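Local coordinates for protein ABC transporter (Caldanaerobius, PDB 4G68) that probably binds xylan-derived sugars outside the cell and hands them to an ABC transporter for uptake, as an extracellular solute-binding protein, at residues C[154-159]-C[379-384]; C[281-286]-C[353-358]; C[61-66]-C[336-341]. One frame throughout, in Å; residues are numbered along the deposited sequence.

Contact 1: residues C[154-159]-C[379-384]; sequences ASVLYI and NNIVAN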
loop_
_atom_site.group_PDB
_atom_site.type_symbol
_atom_site.label_atom_id
_atom_site.label_comp_id
_atom_site.label_asym_id
_atom_site.label_seq_id
_atom_site.Cartn_x
_atom_site.Cartn_y
_atom_site.Cartn_z
ATOM N N ALA C 154 4.319 -0.391 -3.991
ATOM C CA ALA C 154 5.068 -1.544 -4.445
ATOM C C ALA C 154 5.351 -2.369 -3.197
ATOM O O ALA C 154 5.550 -1.795 -2.105
ATOM C CB ALA C 154 6.369 -1.080 -5.111
ATOM N N SER C 155 5.351 -3.692 -3.360
ATOM C CA SER C 155 5.692 -4.597 -2.210
ATOM C C SER C 155 7.187 -4.625 -1.941
ATOM O O SER C 155 7.980 -4.813 -2.896
ATOM C CB SER C 155 5.182 -6.027 -2.452
ATOM O OG SER C 155 5.440 -6.476 -3.810
ATOM N N VAL C 156 7.582 -4.596 -0.659
ATOM C CA VAL C 156 9.011 -4.569 -0.346
ATOM C C VAL C 156 9.303 -5.510 0.811
ATOM O O VAL C 156 8.570 -5.474 1.791
ATOM C CB VAL C 156 9.443 -3.166 0.128
ATOM C CG1 VAL C 156 10.933 -3.122 0.512
ATOM C CG2 VAL C 156 9.152 -2.133 -0.960
ATOM N N LEU C 157 10.408 -6.300 0.698
ATOM C CA LEU C 157 11.001 -6.968 1.852
ATOM C C LEU C 157 12.095 -6.041 2.388
ATOM O O LEU C 157 13.090 -5.742 1.701
ATOM C CB LEU C 157 11.518 -8.396 1.497
ATOM C CG LEU C 157 12.257 -9.238 2.577
ATOM C CD1 LEU C 157 11.441 -9.466 3.847
ATOM C CD2 LEU C 157 12.723 -10.555 1.974
ATOM N N TYR C 158 11.939 -5.631 3.654
ATOM C CA TYR C 158 12.943 -4.830 4.351
ATOM C C TYR C 158 13.820 -5.754 5.164
ATOM O O TYR C 158 13.313 -6.577 5.909
ATOM C CB TYR C 158 12.264 -3.828 5.293
ATOM C CG TYR C 158 11.362 -2.862 4.571
ATOM C CD1 TYR C 158 11.847 -1.652 4.099
ATOM C CD2 TYR C 158 10.004 -3.126 4.419
ATOM C CE1 TYR C 158 11.013 -0.739 3.454
ATOM C CE2 TYR C 158 9.165 -2.226 3.764
ATOM C CZ TYR C 158 9.668 -1.049 3.299
ATOM O OH TYR C 158 8.806 -0.170 2.674
ATOM N N ILE C 159 15.143 -5.599 5.005
ATOM C CA ILE C 159 16.160 -6.411 5.672
ATOM C C ILE C 159 16.944 -5.489 6.615
ATOM O O ILE C 159 17.528 -4.506 6.153
ATOM C CB ILE C 159 17.149 -6.981 4.582
ATOM C CG1 ILE C 159 16.395 -7.791 3.550
ATOM C CG2 ILE C 159 18.350 -7.760 5.165
ATOM C CD1 ILE C 159 15.631 -8.908 4.213
ATOM N N ASN C 379 14.859 0.925 -7.675
ATOM C CA ASN C 379 15.851 0.030 -8.316
ATOM C C ASN C 379 15.734 -1.493 -8.106
ATOM O O ASN C 379 15.793 -2.274 -9.064
ATOM C CB ASN C 379 17.241 0.474 -7.858
ATOM C CG ASN C 379 17.618 1.814 -8.428
ATOM O OD1 ASN C 379 16.917 2.352 -9.311
ATOM N ND2 ASN C 379 18.726 2.355 -7.954
ATOM N N ASN C 380 15.656 -1.912 -6.858
ATOM C CA ASN C 380 15.483 -3.331 -6.545
ATOM C C ASN C 380 14.088 -3.877 -6.784
ATOM O O ASN C 380 13.965 -5.090 -6.949
ATOM C CB ASN C 380 15.900 -3.633 -5.121
ATOM C CG ASN C 380 17.407 -3.452 -4.909
ATOM O OD1 ASN C 380 18.145 -3.013 -5.827
ATOM N ND2 ASN C 380 17.867 -3.741 -3.677
ATOM N N ILE C 381 13.044 -3.028 -6.799
ATOM C CA ILE C 381 11.673 -3.545 -6.939
ATOM C C ILE C 381 10.931 -3.065 -8.180
ATOM O O ILE C 381 10.440 -3.885 -9.010
ATOM C CB ILE C 381 10.762 -3.283 -5.674
ATOM C CG1 ILE C 381 11.226 -4.095 -4.466
ATOM C CG2 ILE C 381 9.330 -3.736 -5.955
ATOM C CD1 ILE C 381 12.198 -3.378 -3.570
ATOM N N VAL C 382 10.802 -1.752 -8.304
ATOM C CA VAL C 382 9.936 -1.282 -9.349
ATOM C C VAL C 382 10.547 -1.399 -10.778
ATOM O O VAL C 382 9.893 -1.901 -11.682
ATOM C CB VAL C 382 9.364 0.116 -9.037
ATOM C CG1 VAL C 382 8.344 0.482 -10.104
ATOM C CG2 VAL C 382 8.661 0.118 -7.676
ATOM N N ALA C 383 11.796 -0.956 -10.934
ATOM C CA ALA C 383 12.492 -0.929 -12.251
ATOM C C ALA C 383 12.479 -2.283 -12.995
ATOM O O ALA C 383 12.758 -3.326 -12.406
ATOM C CB ALA C 383 13.928 -0.434 -12.057
ATOM N N ASN C 384 12.152 -2.235 -14.291
ATOM C CA ASN C 384 12.058 -3.408 -15.173
ATOM C C ASN C 384 11.075 -4.521 -14.748
ATOM O O ASN C 384 11.111 -5.614 -15.303
ATOM C CB ASN C 384 13.454 -3.956 -15.492
ATOM C CG ASN C 384 14.320 -2.932 -16.213
ATOM O OD1 ASN C 384 13.851 -2.234 -17.115
ATOM N ND2 ASN C 384 15.568 -2.801 -15.792
#

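Contact 2: residues C[281-286]-C[353-358]; sequences DAAAFV and IATGLP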
loop_
_atom_site.group_PDB
_atom_site.type_symbol
_atom_site.label_atom_id
_atom_site.label_comp_id
_atom_site.label_asym_id
_atom_site.label_seq_id
_atom_site.Cartn_x
_atom_site.Cartn_y
_atom_site.Cartn_z
ATOM N N ASP C 281 5.632 2.264 4.038
ATOM C CA ASP C 281 6.205 2.013 5.364
ATOM C C ASP C 281 7.657 2.383 5.480
ATOM O O ASP C 281 8.171 2.544 6.583
ATOM C CB ASP C 281 5.919 0.575 5.841
ATOM C CG ASP C 281 4.442 0.380 6.218
ATOM O OD1 ASP C 281 3.712 1.410 6.418
ATOM O OD2 ASP C 281 4.053 -0.814 6.317
ATOM N N ALA C 282 8.334 2.575 4.356
ATOM C CA ALA C 282 9.763 3.017 4.389
ATOM C C ALA C 282 10.029 4.164 5.270
ATOM O O ALA C 282 11.008 4.122 6.015
ATOM C CB ALA C 282 10.271 3.337 3.008
ATOM N N ALA C 283 9.158 5.186 5.219
ATOM C CA ALA C 283 9.385 6.443 5.967
ATOM C C ALA C 283 9.484 6.205 7.467
ATOM O O ALA C 283 10.232 6.903 8.106
ATOM C CB ALA C 283 8.293 7.485 5.671
ATOM N N ALA C 284 8.765 5.198 7.996
ATOM C CA ALA C 284 8.859 4.849 9.459
ATOM C C ALA C 284 10.256 4.382 9.842
ATOM O O ALA C 284 10.606 4.377 11.032
ATOM C CB ALA C 284 7.831 3.787 9.846
ATOM N N PHE C 285 11.041 3.953 8.853
ATOM C CA PHE C 285 12.375 3.368 9.151
ATOM C C PHE C 285 13.493 4.394 8.916
ATOM O O PHE C 285 14.530 4.384 9.612
ATOM C CB PHE C 285 12.657 2.030 8.383
ATOM C CG PHE C 285 11.468 1.084 8.327
ATOM C CD1 PHE C 285 10.571 1.007 9.378
ATOM C CD2 PHE C 285 11.291 0.216 7.227
ATOM C CE1 PHE C 285 9.504 0.129 9.330
ATOM C CE2 PHE C 285 10.241 -0.662 7.177
ATOM C CZ PHE C 285 9.343 -0.725 8.242
ATOM N N VAL C 286 13.264 5.288 7.950
ATOM C CA VAL C 286 14.311 6.188 7.493
ATOM C C VAL C 286 13.946 7.676 7.616
ATOM O O VAL C 286 14.799 8.554 7.401
ATOM C CB VAL C 286 14.744 5.808 6.062
ATOM C CG1 VAL C 286 15.193 4.346 6.038
ATOM C CG2 VAL C 286 13.623 6.019 5.029
ATOM N N ILE C 353 10.584 11.884 1.405
ATOM C CA ILE C 353 10.512 11.269 2.711
ATOM C C ILE C 353 10.185 9.755 2.739
ATOM O O ILE C 353 10.154 9.165 3.828
ATOM C CB ILE C 353 9.635 12.097 3.676
ATOM C CG1 ILE C 353 8.142 11.848 3.420
ATOM C CG2 ILE C 353 9.977 13.597 3.557
ATOM C CD1 ILE C 353 7.232 12.575 4.408
ATOM N N ALA C 354 9.946 9.148 1.573
ATOM C CA ALA C 354 9.710 7.695 1.436
ATOM C C ALA C 354 8.380 7.172 2.047
ATOM O O ALA C 354 8.235 5.993 2.362
ATOM C CB ALA C 354 10.942 6.867 1.884
ATOM N N THR C 355 7.411 8.074 2.161
ATOM C CA THR C 355 6.034 7.707 2.526
ATOM C C THR C 355 5.263 7.163 1.329
ATOM O O THR C 355 4.186 6.565 1.490
ATOM C CB THR C 355 5.205 8.909 3.077
ATOM O OG1 THR C 355 5.301 10.043 2.183
ATOM C CG2 THR C 355 5.608 9.260 4.484
ATOM N N GLY C 356 5.789 7.408 0.128
ATOM C CA GLY C 356 5.235 6.787 -1.073
ATOM C C GLY C 356 6.190 6.738 -2.255
ATOM O O GLY C 356 7.346 7.163 -2.137
ATOM N N LEU C 357 5.722 6.158 -3.358
ATOM C CA LEU C 357 6.410 6.273 -4.647
ATOM C C LEU C 357 5.677 7.320 -5.521
ATOM O O LEU C 357 4.437 7.231 -5.667
ATOM C CB LEU C 357 6.441 4.923 -5.332
ATOM C CG LEU C 357 7.377 3.926 -4.648
ATOM C CD1 LEU C 357 6.944 2.504 -4.986
ATOM C CD2 LEU C 357 8.860 4.211 -4.993
ATOM N N PRO C 358 6.421 8.313 -6.088
ATOM C CA PRO C 358 5.757 9.454 -6.733
ATOM C C PRO C 358 5.011 9.049 -7.994
ATOM O O PRO C 358 5.511 8.205 -8.794
ATOM C CB PRO C 358 6.936 10.389 -7.095
ATOM C CG PRO C 358 8.155 9.498 -7.195
ATOM C CD PRO C 358 7.905 8.480 -6.079
#

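Contact 3: residues C[61-66]-C[336-341]; sequences DQWNKE and VRAAKY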
loop_
_atom_site.group_PDB
_atom_site.type_symbol
_atom_site.label_atom_id
_atom_site.label_comp_id
_atom_site.label_asym_id
_atom_site.label_seq_id
_atom_site.Cartn_x
_atom_site.Cartn_y
_atom_site.Cartn_z
ATOM N N ASP C 61 -0.397 25.146 4.172
ATOM C CA ASP C 61 -0.085 26.545 4.541
ATOM C C ASP C 61 0.401 27.361 3.321
ATOM O O ASP C 61 -0.055 28.507 3.092
ATOM C CB ASP C 61 0.899 26.624 5.723
ATOM C CG ASP C 61 0.321 26.055 7.020
ATOM O OD1 ASP C 61 -0.887 25.684 7.095
ATOM O OD2 ASP C 61 1.107 25.957 7.972
ATOM N N GLN C 62 1.291 26.774 2.514
ATOM C CA GLN C 62 1.752 27.496 1.344
ATOM C C GLN C 62 0.601 27.761 0.355
ATOM O O GLN C 62 0.528 28.835 -0.259
ATOM C CB GLN C 62 2.902 26.792 0.645
ATOM C CG GLN C 62 3.536 27.724 -0.381
ATOM C CD GLN C 62 4.673 27.108 -1.168
ATOM O OE1 GLN C 62 5.649 26.576 -0.595
ATOM N NE2 GLN C 62 4.561 27.200 -2.507
ATOM N N TRP C 63 -0.311 26.795 0.217
ATOM C CA TRP C 63 -1.493 27.043 -0.606
ATOM C C TRP C 63 -2.329 28.163 -0.046
ATOM O O TRP C 63 -2.836 29.003 -0.804
ATOM C CB TRP C 63 -2.344 25.793 -0.810
ATOM C CG TRP C 63 -3.691 26.113 -1.438
ATOM C CD1 TRP C 63 -4.832 26.622 -0.802
ATOM C CD2 TRP C 63 -4.072 25.977 -2.860
ATOM N NE1 TRP C 63 -5.857 26.811 -1.706
ATOM C CE2 TRP C 63 -5.471 26.435 -2.956
ATOM C CE3 TRP C 63 -3.428 25.531 -4.010
ATOM C CZ2 TRP C 63 -6.162 26.441 -4.160
ATOM C CZ3 TRP C 63 -4.142 25.523 -5.221
ATOM C CH2 TRP C 63 -5.474 25.971 -5.293
ATOM N N ASN C 64 -2.514 28.152 1.267
ATOM C CA ASN C 64 -3.392 29.109 1.921
ATOM C C ASN C 64 -2.855 30.539 1.751
ATOM O O ASN C 64 -3.627 31.483 1.492
ATOM C CB ASN C 64 -3.617 28.719 3.380
ATOM C CG ASN C 64 -4.751 27.697 3.545
ATOM O OD1 ASN C 64 -5.475 27.381 2.584
ATOM N ND2 ASN C 64 -4.938 27.200 4.795
ATOM N N LYS C 65 -1.523 30.661 1.832
ATOM C CA LYS C 65 -0.822 31.923 1.603
ATOM C C LYS C 65 -0.952 32.391 0.117
ATOM O O LYS C 65 -1.232 33.562 -0.209
ATOM C CB LYS C 65 0.651 31.750 2.010
ATOM C CG LYS C 65 1.474 33.016 1.847
ATOM C CD LYS C 65 2.964 32.702 1.801
ATOM C CE LYS C 65 3.762 34.000 1.768
ATOM N NZ LYS C 65 4.585 34.078 2.984
ATOM N N GLU C 66 -0.709 31.477 -0.799
ATOM C CA GLU C 66 -0.797 31.850 -2.183
ATOM C C GLU C 66 -2.257 32.072 -2.680
ATOM O O GLU C 66 -2.473 32.622 -3.752
ATOM C CB GLU C 66 -0.014 30.846 -3.023
ATOM C CG GLU C 66 1.466 30.883 -2.642
ATOM C CD GLU C 66 2.270 29.674 -3.106
ATOM O OE1 GLU C 66 1.719 28.755 -3.766
ATOM O OE2 GLU C 66 3.477 29.639 -2.811
ATOM N N VAL C 336 -10.927 21.228 -7.852
ATOM C CA VAL C 336 -10.040 20.543 -8.824
ATOM C C VAL C 336 -8.680 21.257 -8.876
ATOM O O VAL C 336 -7.658 20.578 -8.967
ATOM C CB VAL C 336 -10.671 20.455 -10.252
ATOM C CG1 VAL C 336 -9.693 19.812 -11.264
ATOM C CG2 VAL C 336 -11.945 19.640 -10.225
ATOM N N ARG C 337 -8.659 22.609 -8.780
ATOM C CA ARG C 337 -7.399 23.338 -8.885
ATOM C C ARG C 337 -6.499 23.007 -7.716
ATOM O O ARG C 337 -5.292 22.665 -7.900
ATOM C CB ARG C 337 -7.568 24.856 -9.010
ATOM C CG ARG C 337 -6.257 25.584 -9.312
ATOM C CD ARG C 337 -6.492 27.040 -9.733
ATOM N NE ARG C 337 -7.176 27.777 -8.673
ATOM C CZ ARG C 337 -6.564 28.516 -7.751
ATOM N NH1 ARG C 337 -5.240 28.628 -7.774
ATOM N NH2 ARG C 337 -7.282 29.142 -6.836
ATOM N N ALA C 338 -7.091 23.089 -6.524
ATOM C CA ALA C 338 -6.423 22.649 -5.329
ATOM C C ALA C 338 -5.987 21.221 -5.362
ATOM O O ALA C 338 -4.886 20.940 -4.940
ATOM C CB ALA C 338 -7.310 22.885 -4.112
ATOM N N ALA C 339 -6.882 20.302 -5.760
ATOM C CA ALA C 339 -6.539 18.872 -5.806
ATOM C C ALA C 339 -5.288 18.700 -6.691
ATOM O O ALA C 339 -4.297 18.071 -6.242
ATOM C CB ALA C 339 -7.691 18.012 -6.327
ATOM N N LYS C 340 -5.308 19.284 -7.899
ATOM C CA LYS C 340 -4.107 19.256 -8.768
ATOM C C LYS C 340 -2.804 19.673 -8.098
ATOM O O LYS C 340 -1.749 19.009 -8.275
ATOM C CB LYS C 340 -4.313 20.136 -9.970
ATOM C CG LYS C 340 -5.174 19.496 -11.011
ATOM C CD LYS C 340 -5.214 20.361 -12.260
ATOM C CE LYS C 340 -6.591 20.445 -12.854
ATOM N NZ LYS C 340 -6.567 21.170 -14.160
ATOM N N TYR C 341 -2.867 20.764 -7.352
ATOM C CA TYR C 341 -1.706 21.260 -6.560
ATOM C C TYR C 341 -1.375 20.289 -5.409
ATOM O O TYR C 341 -0.264 19.875 -5.242
ATOM C CB TYR C 341 -1.956 22.700 -6.036
ATOM C CG TYR C 341 -1.042 23.145 -4.913
ATOM C CD1 TYR C 341 0.084 23.934 -5.192
ATOM C CD2 TYR C 341 -1.320 22.816 -3.565
ATOM C CE1 TYR C 341 0.929 24.380 -4.177
ATOM C CE2 TYR C 341 -0.466 23.230 -2.547
ATOM C CZ TYR C 341 0.646 24.019 -2.859
ATOM O OH TYR C 341 1.517 24.483 -1.879
#

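Contact 1: residues C[154-159]-C[379-384]
The long strand 144-160, one of the central strands of the mixed sheet in this periplasmic binding protein fold, meets the last turn of helix 372-382 where Ala154, Ser155 and Val156 receive Ile381 and Val382. The helix closes here in a wider pi-type turn, and Ala383 is the first residue to leave helical geometry, so the contact uses the very end of the helix. Ile381 is the chief intruder. Its CG1 stands beside the backbone N and anti to the carbonyl carbon (chi1 -68°), which leaves CG2 anti to the N. Ile381 CG2 settles against the backbone of the strand, 3.5 Å from Ser155 O. The neighbouring branch is nearly as close, Ile381 CG1 being 3.7 Å from the same Ser155 O. A chi2 of 92° then takes CD1 away from a staggered position, and Ile381 CD1 reaches to 4.2 Å from Val156 CG2. The two methyls of Val156 thus have different tasks: CG2 faces the helix, while Val156 CG1 sits 3.6 Å above the centre of the Tyr158 ring on its own strand. Beyond Ile381, the methyl Val382 CG2 comes up to Ala154 CB at 3.6 Å, and Ile381 CG2 approaches the same Ala154 CB at 4.1 Å. Polar groups look to other partners: Ser155 OG is hydrogen-bonded to Ile316 N, and Tyr158 OH to Gly278 O. Backbone bonds join Val156 to Gly277 and Leu157 to Val300, which fixes the strand in its sheet. With no hydrogen bond between the segments, the contact is an example of shape fitting: the helix end is held to the strand by apolar contact and by side-chain carbons lying against a carbonyl oxygen, more than by directed bonds.

Contact 2: residues C[281-286]-C[353-358]
Ala282 and Ala283, by the short helix 283-286, press against Ile353, Ala354 and Thr355, where helix 332-353 gives way to strand 357-358. Ala354 is the first residue past the long helix, and its positive phi of 68° belongs to the left-handed conformation that often ends a helix. The tight part is built almost wholly from methyls and carbonyls. Ala283 CB lies 3.1 Å from Ile353 O, an oxygen that is also hydrogen-bonded to Ser287 OG. On its other contact, Ala283 CB is 3.4 Å from Thr355 CG2, closer than carbon atoms usually come. A chi1 of 50° puts Thr355 OG1 between the backbone N and the carbonyl carbon, where it bonds to Asp350 OD1, and leaves CG2 anti to the carbonyl carbon, beside the N. Next to it, Ala282 CB meets Ala354 CB at 3.8 Å. Ala282 CB is nearer still to Ala354 O, at 3.4 Å. The same Ala354 O takes a weak hydrogen bond from Ala283 N, 3.1 Å long but strongly bent, at 121°. With so little side chain between them, the two backbones come to 4.7 Å, measured from Ala283 CA to Ala354 CA.

The other side is looser. Val286 CG2 stands 4.2 Å from Ala354 CB, well beyond the short approaches at Ala283, and the partly exposed Val286 also leans on Leu373 of helix 372-382. The chemistry is thus that of small residues allowing backbone to meet backbone: the bent bond is likely to add little, and the short approaches show that there is little room for a larger side chain at Ala283.

Contact 3: residues C[61-66]-C[336-341]
Trp63 and Tyr341 both carry CG anti to the backbone N, with chi1 169° and 163°. From there the two aromatic side chains slide past each other in opposite directions. Helices 52-66 and 332-353 lie on the same side of strand 71-76, whose Ile72 touches Trp63 and Ala338: helix-on-sheet packing in one lobe of the periplasmic binding protein fold. Where the rings overlap, Trp63 CE3 sits over one face of the Tyr341 ring, toward its rim, and comes within 3.5 Å of Tyr341 CD2. The planes are inclined at 55°, an oblique aromatic pair. Ala338 CB covers a face of the indole, 4.0 Å from the centroid of the Trp63 six-membered ring, as a CH-pi contact. The far corner, Trp63 CH2, lies over one face of the Arg337 guanidinium and 3.6 Å from Arg337 NH1; that group is held through a hydrogen bond from Arg337 NH1 to Asn67 OD1. At the exposed margin Tyr341 OH rests 3.7 Å from Gln62 CB and is hydrogen-bonded to Ile59 O, so the tyrosine reaches the backbone of the opposing helix. An alanine in place of Tyr341 would probably leave Ile59 O without this hydroxyl partner and open a gap beside Trp63 CE3 and CB, since only the CB contact with the indole would remain. Nearby, Gln62 NE2 makes a weak bond to Glu66 OE2. The indole is pinned at its polar end as well: Trp63 NE1 is hydrogen-bonded to Val70 O.

Overall arrangement
Contacts 1 and 2 form one continuous region, their centres 13 Å apart. Ala154 CB of contact 1 lies 3.6 Å from Leu357 CD1 of contact 2, and Tyr158 CG is 3.6 Å from Phe285 CE2, with the rings edge-to-face. Strands 144-160 and 357-358 are neighbours in one sheet, and contact 2 is nested in the chain loop that contact 1 closes. Contact 3 stands apart, centred 23 Å from contact 2 and 32 Å from contact 1, yet helix 332-353 leads directly from it to the turn of contact 2. The sugar is expected in the cleft between the lobes, as in relatives; none of the three contacts can be tied to it from their geometry alone.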